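Side-chain contacts in CRISPR-associated protein CasA/Cse1 (PDB 4AN8), which forms part of the type I-E Cascade ribonucleoprotein complex and probably acts in recognising foreign DNA during CRISPR adaptive immunity: residues Leu36-Ala39 against His40-Arg44; Val77-Trp80 against Trp81-Gly85; Asn327-Gly330 against Glu331-Glu335; Asp455-Arg458 against Glu459-Gly463. All coordinates share one frame; numbering follows the deposited sequence.

In the fold
Interactions 1, 2 and 3 are neighbours in space, interaction 2 touching both others, its centre about 13 Å from each of theirs. Interaction 4 belongs to the C-terminal helical bundle, its centre about 40 Å from the centres of interactions 1 and 2. The centres of interactions 3 and 4 are about 31 Å apart. Interaction 2 meets interaction 1 lightly, His40 CB lying 4.0 Å from Gly84 O, and interaction 3 more fully: Arg82 NH1 bridges to Glu335 OE1 at 3.0 Å, while Val77 CG1 packs on Leu328 CD2 at 3.6 Å. All four are local helix or turn contacts, and none lies at a bound ligand.

Interaction 1: Leu36-Ala39 against His40-Arg44; sequences LLRA and HEFAR
Arg38 and Glu41 meet across the short 3-10 turn that follows helix 32-37, the arginine marking the point where the chain leaves the helix. The two side chains run at a slant to each other, with guanidinium and carboxylate planes 30° apart. Arg38 starts beside its own backbone N and then bends at chi3 (29°), which swings the guanidinium back toward the glutamate. OE1 of Glu41 receives the charged end: it forms a salt bridge with Arg38 NH2, modelled as short at 2.5 Å, and lies 2.9 Å from Arg38 NE. The other oxygen, Glu41 OE2, sits over the arginine's aliphatic part, 3.6 Å from Arg38 CD. Arg38 NH2 has a second acid partner in Glu34, one turn back on the helix, so the guanidinium is shared between two carboxylates.

The backbone of the turn is closed by two bonds from residue i+3 to residue i. Glu41 N donates to Arg38 O at 3.1 Å, and Phe42 N to Ala39 O at 3.2 Å; in both the donor stands well above the carbonyl plane, consistent with 3-10 winding. A chi1 of 71° puts His40 CG between the backbone N and the carbonyl carbon, and Glu41 CG lies over one face of the imidazole, offset toward the rim.

Phe42 turns its ring back against the turn. Buried, it packs on Val21 and on Leu199, while Ala39 meets Leu200, so the turn contacts both strand 19-23 and helix 199-206. The ring comes obliquely to the turn's first carbonyl, Phe42 CE2 lying 3.2 Å from Arg38 O.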
# COMPACT_ATOMS: atom_id res chain seq x y z
N LEU A 36 3.77 -15.78 13.81
CA LEU A 36 4.32 -14.89 14.83
C LEU A 36 5.47 -15.52 15.62
O LEU A 36 6.56 -14.97 15.66
CB LEU A 36 3.20 -14.45 15.79
CG LEU A 36 2.12 -13.53 15.20
CD1 LEU A 36 1.29 -12.88 16.32
CD2 LEU A 36 2.83 -12.48 14.34
N LEU A 37 5.22 -16.68 16.22
CA LEU A 37 6.19 -17.36 17.05
C LEU A 37 7.40 -17.83 16.27
O LEU A 37 8.48 -17.95 16.81
CB LEU A 37 5.53 -18.56 17.74
CG LEU A 37 4.33 -18.11 18.58
CD1 LEU A 37 3.58 -19.31 19.14
CD2 LEU A 37 4.80 -17.17 19.68
N ARG A 38 7.24 -18.08 14.99
CA ARG A 38 8.38 -18.50 14.17
C ARG A 38 8.64 -17.57 12.99
O ARG A 38 9.08 -18.01 11.93
CB ARG A 38 8.19 -19.95 13.70
CG ARG A 38 8.28 -20.94 14.84
CD ARG A 38 7.95 -22.34 14.36
NE ARG A 38 8.29 -22.52 12.95
CZ ARG A 38 8.13 -23.65 12.27
NH1 ARG A 38 7.65 -24.74 12.87
NH2 ARG A 38 8.45 -23.70 10.98
N ALA A 39 8.40 -16.28 13.18
CA ALA A 39 8.56 -15.29 12.11
C ALA A 39 9.94 -15.33 11.46
O ALA A 39 10.06 -15.19 10.23
CB ALA A 39 8.25 -13.90 12.61
N HIS A 40 10.97 -15.53 12.27
CA HIS A 40 12.35 -15.50 11.77
C HIS A 40 12.62 -16.56 10.71
O HIS A 40 13.53 -16.41 9.91
CB HIS A 40 13.34 -15.66 12.93
CG HIS A 40 13.36 -17.04 13.52
ND1 HIS A 40 12.36 -17.51 14.35
CD2 HIS A 40 14.24 -18.05 13.37
CE1 HIS A 40 12.64 -18.76 14.70
NE2 HIS A 40 13.77 -19.11 14.12
N GLU A 41 11.84 -17.63 10.68
CA GLU A 41 12.09 -18.72 9.73
C GLU A 41 11.63 -18.43 8.30
O GLU A 41 12.05 -19.12 7.38
CB GLU A 41 11.46 -20.03 10.23
CG GLU A 41 11.97 -20.50 11.58
CD GLU A 41 11.28 -21.79 12.05
OE1 GLU A 41 10.65 -22.47 11.20
OE2 GLU A 41 11.37 -22.12 13.26
N PHE A 42 10.76 -17.43 8.11
CA PHE A 42 10.22 -17.13 6.76
C PHE A 42 10.82 -15.89 6.13
O PHE A 42 11.01 -14.87 6.79
CB PHE A 42 8.71 -16.99 6.79
CG PHE A 42 8.04 -17.97 7.67
CD1 PHE A 42 8.09 -19.33 7.37
CD2 PHE A 42 7.42 -17.56 8.84
CE1 PHE A 42 7.46 -20.27 8.20
CE2 PHE A 42 6.81 -18.49 9.68
CZ PHE A 42 6.83 -19.84 9.35
N ALA A 43 11.12 -15.96 4.84
CA ALA A 43 11.71 -14.82 4.15
C ALA A 43 10.70 -13.68 4.12
O ALA A 43 11.05 -12.51 4.30
CB ALA A 43 12.15 -15.21 2.72
N ARG A 44 9.44 -14.03 3.91
CA ARG A 44 8.39 -13.03 3.82
C ARG A 44 7.03 -13.67 3.59
O ARG A 44 6.92 -14.87 3.29
CB ARG A 44 8.68 -12.08 2.66
CG ARG A 44 8.79 -12.78 1.35
CD ARG A 44 8.92 -11.81 0.21
NE ARG A 44 9.11 -12.50 -1.06
CZ ARG A 44 10.30 -12.82 -1.56
NH1 ARG A 44 11.42 -12.51 -0.91
NH2 ARG A 44 10.38 -13.46 -2.72

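Interaction 2: Val77-Trp80 against Trp81-Gly85; sequences VLDW and WRKGG
Helix 74-83 ends in a Schellman motif, in which Gly85 N bonds to Trp80 O at 3.1 Å, in the carbonyl plane, and Gly84 N to Trp81 O at 3.2 Å, with Gly84 at positive phi (78°). Gly84 N makes an additional weak bond to Trp80 O, so that carbonyl takes two amides. Regular i to i+4 bonds precede the cap, from Trp81 N to Val77 O, Arg82 N to Leu78 O and Lys83 N to Asp79 O.

On the solvent side, Asp79 and Arg82 make a salt bridge one turn apart. The arginine chain bends at chi3 (-52°) and folds back along the helix, bringing Arg82 NH2 2.5 Å from Asp79 OD1, with the guanidinium plane almost perpendicular to the carboxylate (89°). The hydrogen-bond angle is poor, so this is a bent, weak bond, and Asp79 is poorly ordered. One face of the guanidinium lies over Leu78 O, while its other terminal nitrogen, NH1, turns to Glu335. Lys83 NZ is 4.5 Å from Asp79 OD1, beyond a salt bridge.

The two indoles part to different neighbours: Trp80 packs on Leu68 and Pro87, Trp81 on Leu332 and Glu201, and both touch Leu204. Gly85 curls back toward the Trp80 side chain, Gly85 O lying 3.5 Å from Trp80 CB.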
# COMPACT_ATOMS: atom_id res chain seq x y z
N VAL A 77 11.78 -2.81 20.47
CA VAL A 77 11.79 -3.46 19.16
C VAL A 77 13.21 -3.95 18.89
O VAL A 77 13.40 -5.05 18.37
CB VAL A 77 11.32 -2.49 18.04
CG1 VAL A 77 11.47 -3.14 16.69
CG2 VAL A 77 9.86 -2.08 18.27
N LEU A 78 14.18 -3.13 19.28
CA LEU A 78 15.60 -3.44 19.15
C LEU A 78 15.98 -4.69 19.94
O LEU A 78 16.65 -5.60 19.42
CB LEU A 78 16.43 -2.26 19.65
CG LEU A 78 16.85 -1.24 18.60
CD1 LEU A 78 17.47 -0.02 19.27
CD2 LEU A 78 17.82 -1.89 17.63
N ASP A 79 15.56 -4.74 21.19
CA ASP A 79 15.70 -5.95 21.98
C ASP A 79 15.22 -7.17 21.18
O ASP A 79 15.97 -8.12 21.00
CB ASP A 79 14.88 -5.85 23.28
CG ASP A 79 15.63 -5.14 24.39
OD1 ASP A 79 16.83 -5.43 24.58
OD2 ASP A 79 15.02 -4.29 25.07
N TRP A 80 13.97 -7.14 20.72
CA TRP A 80 13.41 -8.31 20.05
C TRP A 80 14.21 -8.62 18.81
O TRP A 80 14.34 -9.78 18.42
CB TRP A 80 11.94 -8.11 19.70
CG TRP A 80 11.15 -7.77 20.91
CD1 TRP A 80 11.45 -8.11 22.20
CD2 TRP A 80 9.94 -7.00 20.96
NE1 TRP A 80 10.49 -7.61 23.05
CE2 TRP A 80 9.55 -6.92 22.32
CE3 TRP A 80 9.14 -6.38 19.99
CZ2 TRP A 80 8.41 -6.24 22.73
CZ3 TRP A 80 8.01 -5.71 20.40
CH2 TRP A 80 7.65 -5.64 21.76
N TRP A 81 14.74 -7.59 18.18
CA TRP A 81 15.59 -7.78 17.01
C TRP A 81 16.85 -8.54 17.43
O TRP A 81 17.23 -9.51 16.80
CB TRP A 81 15.98 -6.43 16.39
CG TRP A 81 16.68 -6.58 15.10
CD1 TRP A 81 17.90 -7.17 14.89
CD2 TRP A 81 16.21 -6.16 13.80
NE1 TRP A 81 18.22 -7.14 13.55
CE2 TRP A 81 17.20 -6.52 12.86
CE3 TRP A 81 15.06 -5.51 13.35
CZ2 TRP A 81 17.08 -6.24 11.48
CZ3 TRP A 81 14.93 -5.25 11.97
CH2 TRP A 81 15.93 -5.61 11.07
N ARG A 82 17.50 -8.06 18.49
CA ARG A 82 18.71 -8.70 19.00
C ARG A 82 18.46 -10.17 19.38
O ARG A 82 19.24 -11.05 19.01
CB ARG A 82 19.29 -7.93 20.20
CG ARG A 82 20.25 -6.82 19.81
CD ARG A 82 20.99 -6.22 21.02
NE ARG A 82 20.03 -5.84 22.05
CZ ARG A 82 19.48 -4.63 22.15
NH1 ARG A 82 19.81 -3.66 21.31
NH2 ARG A 82 18.60 -4.40 23.12
N LYS A 83 17.38 -10.43 20.11
CA LYS A 83 17.08 -11.78 20.57
C LYS A 83 16.63 -12.71 19.46
O LYS A 83 16.62 -13.93 19.63
CB LYS A 83 16.05 -11.75 21.70
CG LYS A 83 16.67 -11.93 23.07
CD LYS A 83 15.76 -11.45 24.17
CE LYS A 83 15.83 -9.94 24.31
NZ LYS A 83 14.71 -9.41 25.14
N GLY A 84 16.26 -12.15 18.31
CA GLY A 84 15.83 -12.98 17.21
C GLY A 84 14.41 -13.49 17.34
O GLY A 84 14.03 -14.48 16.72
N GLY A 85 13.58 -12.81 18.12
CA GLY A 85 12.20 -13.25 18.26
C GLY A 85 11.39 -12.38 19.20
O GLY A 85 11.97 -11.62 19.97

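Interaction 3: Asn327-Gly330 against Glu331-Glu335; sequences NLQG and ELEDE
Leu328 and Leu332 lie one turn apart on the buried flank of helix 320-333, at its C-terminal end. Here the packing is close mainly against the backbone: Leu332 CG lies 3.2 Å from Leu328 O, and CD1 of the same leucine 3.5 Å from that oxygen, whereas the side chains meet more loosely, Leu328 CG to Leu332 CD1 being 4.5 Å. Leu332 leaves with CG beside its own backbone N (chi1 -66°), which lays its branch back over that carbonyl. The flank faces helix 74-83. Gln329 is buried on another side and hydrogen-bonds through NE2 to Leu365 O.

The opposite character is found in the acidic group at the helix end. Glu331 CG, set beside the backbone N by chi1 (-59°), comes 3.5 Å from Asn327 O, and a bend at chi2 then turns the carboxylate end. Glu333 instead runs extended, its aliphatic part alongside Gln329 O, and packs on Ser367 and Glu338. Asp334 is exposed, and its carboxylate gets only as near as 3.4 Å, from Asp334 OD1 to the carbonyl oxygen Gly330 O, a pairing of two acceptors.

That same carbonyl closes the helix. Gly330 O accepts from two amides, a weak bond from Glu333 N and a straighter one from Asp334 N at 3.1 Å, the latter in the carbonyl plane.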
# COMPACT_ATOMS: atom_id res chain seq x y z
N ASN A 327 14.39 5.15 11.77
CA ASN A 327 15.01 5.27 13.08
C ASN A 327 15.65 3.94 13.54
O ASN A 327 16.82 3.89 13.92
CB ASN A 327 13.99 5.77 14.09
CG ASN A 327 14.57 5.94 15.48
OD1 ASN A 327 14.13 5.28 16.43
ND2 ASN A 327 15.54 6.84 15.62
N LEU A 328 14.88 2.86 13.47
CA LEU A 328 15.43 1.55 13.75
C LEU A 328 16.69 1.27 12.92
O LEU A 328 17.66 0.68 13.42
CB LEU A 328 14.38 0.46 13.50
CG LEU A 328 14.53 -0.78 14.38
CD1 LEU A 328 14.38 -0.39 15.86
CD2 LEU A 328 13.51 -1.86 13.99
N GLN A 329 16.68 1.66 11.66
CA GLN A 329 17.82 1.34 10.81
C GLN A 329 19.09 2.05 11.29
O GLN A 329 20.19 1.49 11.23
CB GLN A 329 17.54 1.66 9.34
CG GLN A 329 18.69 1.28 8.42
CD GLN A 329 18.31 1.36 6.95
OE1 GLN A 329 18.46 0.39 6.21
NE2 GLN A 329 17.80 2.51 6.52
N GLY A 330 18.92 3.27 11.77
CA GLY A 330 20.02 4.02 12.37
C GLY A 330 20.58 3.35 13.62
O GLY A 330 21.78 3.17 13.75
N GLU A 331 19.68 2.96 14.53
CA GLU A 331 20.08 2.29 15.77
C GLU A 331 20.74 0.92 15.53
O GLU A 331 21.62 0.50 16.30
CB GLU A 331 18.88 2.17 16.72
CG GLU A 331 18.26 3.52 17.10
CD GLU A 331 19.15 4.37 17.99
OE1 GLU A 331 19.51 3.89 19.09
OE2 GLU A 331 19.50 5.51 17.60
N LEU A 332 20.35 0.23 14.47
CA LEU A 332 20.98 -1.03 14.15
C LEU A 332 22.38 -0.75 13.62
O LEU A 332 23.29 -1.57 13.77
CB LEU A 332 20.18 -1.81 13.12
CG LEU A 332 18.80 -2.34 13.51
CD1 LEU A 332 18.00 -2.63 12.24
CD2 LEU A 332 18.90 -3.57 14.40
N GLU A 333 22.55 0.41 13.00
CA GLU A 333 23.84 0.80 12.44
C GLU A 333 24.85 1.16 13.53
O GLU A 333 26.04 0.89 13.39
CB GLU A 333 23.68 1.98 11.47
CG GLU A 333 23.81 1.58 10.01
CD GLU A 333 23.37 2.68 9.07
OE1 GLU A 333 23.63 3.87 9.36
OE2 GLU A 333 22.75 2.36 8.04
N ASP A 334 24.38 1.77 14.61
CA ASP A 334 25.26 2.15 15.71
C ASP A 334 25.67 0.93 16.53
O ASP A 334 26.37 1.03 17.52
CB ASP A 334 24.58 3.17 16.63
CG ASP A 334 24.23 4.47 15.91
OD1 ASP A 334 24.68 4.66 14.75
OD2 ASP A 334 23.50 5.30 16.51
N GLU A 335 25.21 -0.24 16.10
CA GLU A 335 25.45 -1.47 16.82
C GLU A 335 26.16 -2.46 15.92
O GLU A 335 26.47 -3.58 16.33
CB GLU A 335 24.12 -2.07 17.30
CG GLU A 335 24.05 -2.34 18.78
CD GLU A 335 22.79 -3.10 19.15
OE1 GLU A 335 21.74 -2.45 19.37
OE2 GLU A 335 22.84 -4.35 19.22

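Interaction 4: Asp455-Arg458 against Glu459-Gly463; sequences DLWR and EALRG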
# COMPACT_ATOMS: atom_id res chain seq x y z
N ASP A 455 24.68 14.61 -8.76
CA ASP A 455 25.42 14.52 -10.01
C ASP A 455 25.04 13.27 -10.78
O ASP A 455 24.83 13.32 -11.99
CB ASP A 455 26.93 14.57 -9.76
CG ASP A 455 27.36 15.89 -9.14
OD1 ASP A 455 26.86 16.95 -9.56
OD2 ASP A 455 28.21 15.85 -8.22
N LEU A 456 24.95 12.14 -10.09
CA LEU A 456 24.49 10.92 -10.73
C LEU A 456 23.09 11.14 -11.32
O LEU A 456 22.78 10.68 -12.42
CB LEU A 456 24.47 9.75 -9.75
CG LEU A 456 25.84 9.13 -9.42
CD1 LEU A 456 26.59 8.76 -10.69
CD2 LEU A 456 26.67 10.07 -8.54
N TRP A 457 22.26 11.88 -10.59
CA TRP A 457 20.88 12.07 -11.00
C TRP A 457 20.86 12.90 -12.28
O TRP A 457 20.13 12.57 -13.23
CB TRP A 457 20.11 12.77 -9.89
CG TRP A 457 18.64 12.91 -10.13
CD1 TRP A 457 17.94 14.06 -10.16
CD2 TRP A 457 17.69 11.84 -10.36
NE1 TRP A 457 16.61 13.80 -10.39
CE2 TRP A 457 16.43 12.45 -10.53
CE3 TRP A 457 17.80 10.45 -10.45
CZ2 TRP A 457 15.27 11.71 -10.77
CZ3 TRP A 457 16.65 9.71 -10.71
CH2 TRP A 457 15.40 10.35 -10.86
N ARG A 458 21.65 13.97 -12.29
CA ARG A 458 21.72 14.85 -13.45
C ARG A 458 22.16 14.08 -14.68
O ARG A 458 21.62 14.28 -15.77
CB ARG A 458 22.66 16.03 -13.21
CG ARG A 458 22.60 17.07 -14.33
CD ARG A 458 23.34 18.33 -13.95
NE ARG A 458 23.23 18.60 -12.52
CZ ARG A 458 24.23 18.44 -11.65
NH1 ARG A 458 25.42 18.02 -12.08
NH2 ARG A 458 24.05 18.70 -10.37
N GLU A 459 23.11 13.17 -14.50
CA GLU A 459 23.50 12.28 -15.58
C GLU A 459 22.31 11.44 -16.05
O GLU A 459 22.08 11.28 -17.26
CB GLU A 459 24.65 11.37 -15.16
CG GLU A 459 25.86 12.12 -14.60
CD GLU A 459 26.37 13.21 -15.53
OE1 GLU A 459 26.12 13.12 -16.75
OE2 GLU A 459 27.02 14.16 -15.03
N ALA A 460 21.55 10.91 -15.10
CA ALA A 460 20.41 10.06 -15.46
C ALA A 460 19.33 10.89 -16.14
O ALA A 460 18.71 10.43 -17.09
CB ALA A 460 19.86 9.35 -14.23
N LEU A 461 19.12 12.11 -15.67
CA LEU A 461 18.17 13.02 -16.32
C LEU A 461 18.56 13.26 -17.78
O LEU A 461 17.71 13.23 -18.69
CB LEU A 461 18.08 14.35 -15.57
CG LEU A 461 17.43 14.32 -14.19
CD1 LEU A 461 17.38 15.71 -13.57
CD2 LEU A 461 16.04 13.75 -14.30
N ARG A 462 19.84 13.50 -18.02
CA ARG A 462 20.34 13.73 -19.37
C ARG A 462 20.05 12.52 -20.26
O ARG A 462 19.42 12.65 -21.32
CB ARG A 462 21.84 14.03 -19.33
CG ARG A 462 22.34 14.96 -20.42
CD ARG A 462 23.71 15.54 -20.09
NE ARG A 462 23.66 16.99 -19.89
CZ ARG A 462 24.09 17.63 -18.80
NH1 ARG A 462 24.61 16.94 -17.79
NH2 ARG A 462 24.00 18.95 -18.72
N GLY A 463 20.46 11.35 -19.81
CA GLY A 463 20.27 10.13 -20.57
C GLY A 463 18.81 9.83 -20.80
O GLY A 463 18.42 9.35 -21.87
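Leu461 lies over one face of the Trp457 indole, four residues on along helix 453-476. The contact is a CH-pi interaction: Leu461 CG stands 4.1 Å from the centroid of the five-membered ring, 17° off its normal. The two methyls spread from there, Leu461 CD1 reaching Trp457 CD1 at 3.8 Å and Leu461 CD2 lying nearer the six-membered ring, 4.0 Å from Trp457 CE2. Trp457 chi1 of -174° sets its indole opposite the backbone N, beside the carbonyl carbon and alongside the next turn, where Leu461 can reach it.

Other van der Waals contacts are looser or involve the backbone. Ala460 CB is 4.4 Å from Trp457 CE3, and Glu459 CG tucks in 3.1 Å from Asp455 O. Arg462 runs side by side with Arg458, Arg462 NH1 meeting the aliphatic Arg458 CG at 4.0 Å; the two guanidinium groups are not in contact.

The ionic contact pairs Arg458 with Asp455. Arg458 bends at chi3 (-34°) and turns back, Arg458 NH1 3.1 Å from Asp455 OD1, which uses its anti lone pair; a second bond from NH2 to the same oxygen is long and weak.

Backbone hydrogen bonds join residue i to i+4 throughout, from Glu459 N to Asp455 O onward to Arg462 N to Arg458 O. Trp457 also hydrogen-bonds through NE1 to Ala381 O and meets Phe444, while Leu461 packs on Met384 and Leu437. This part of helix 453-476 thus leaves Asp455 and Glu459 exposed and turns Trp457, Ala460 and Leu461 toward helices 372-403 and 429-446, as in a helical bundle.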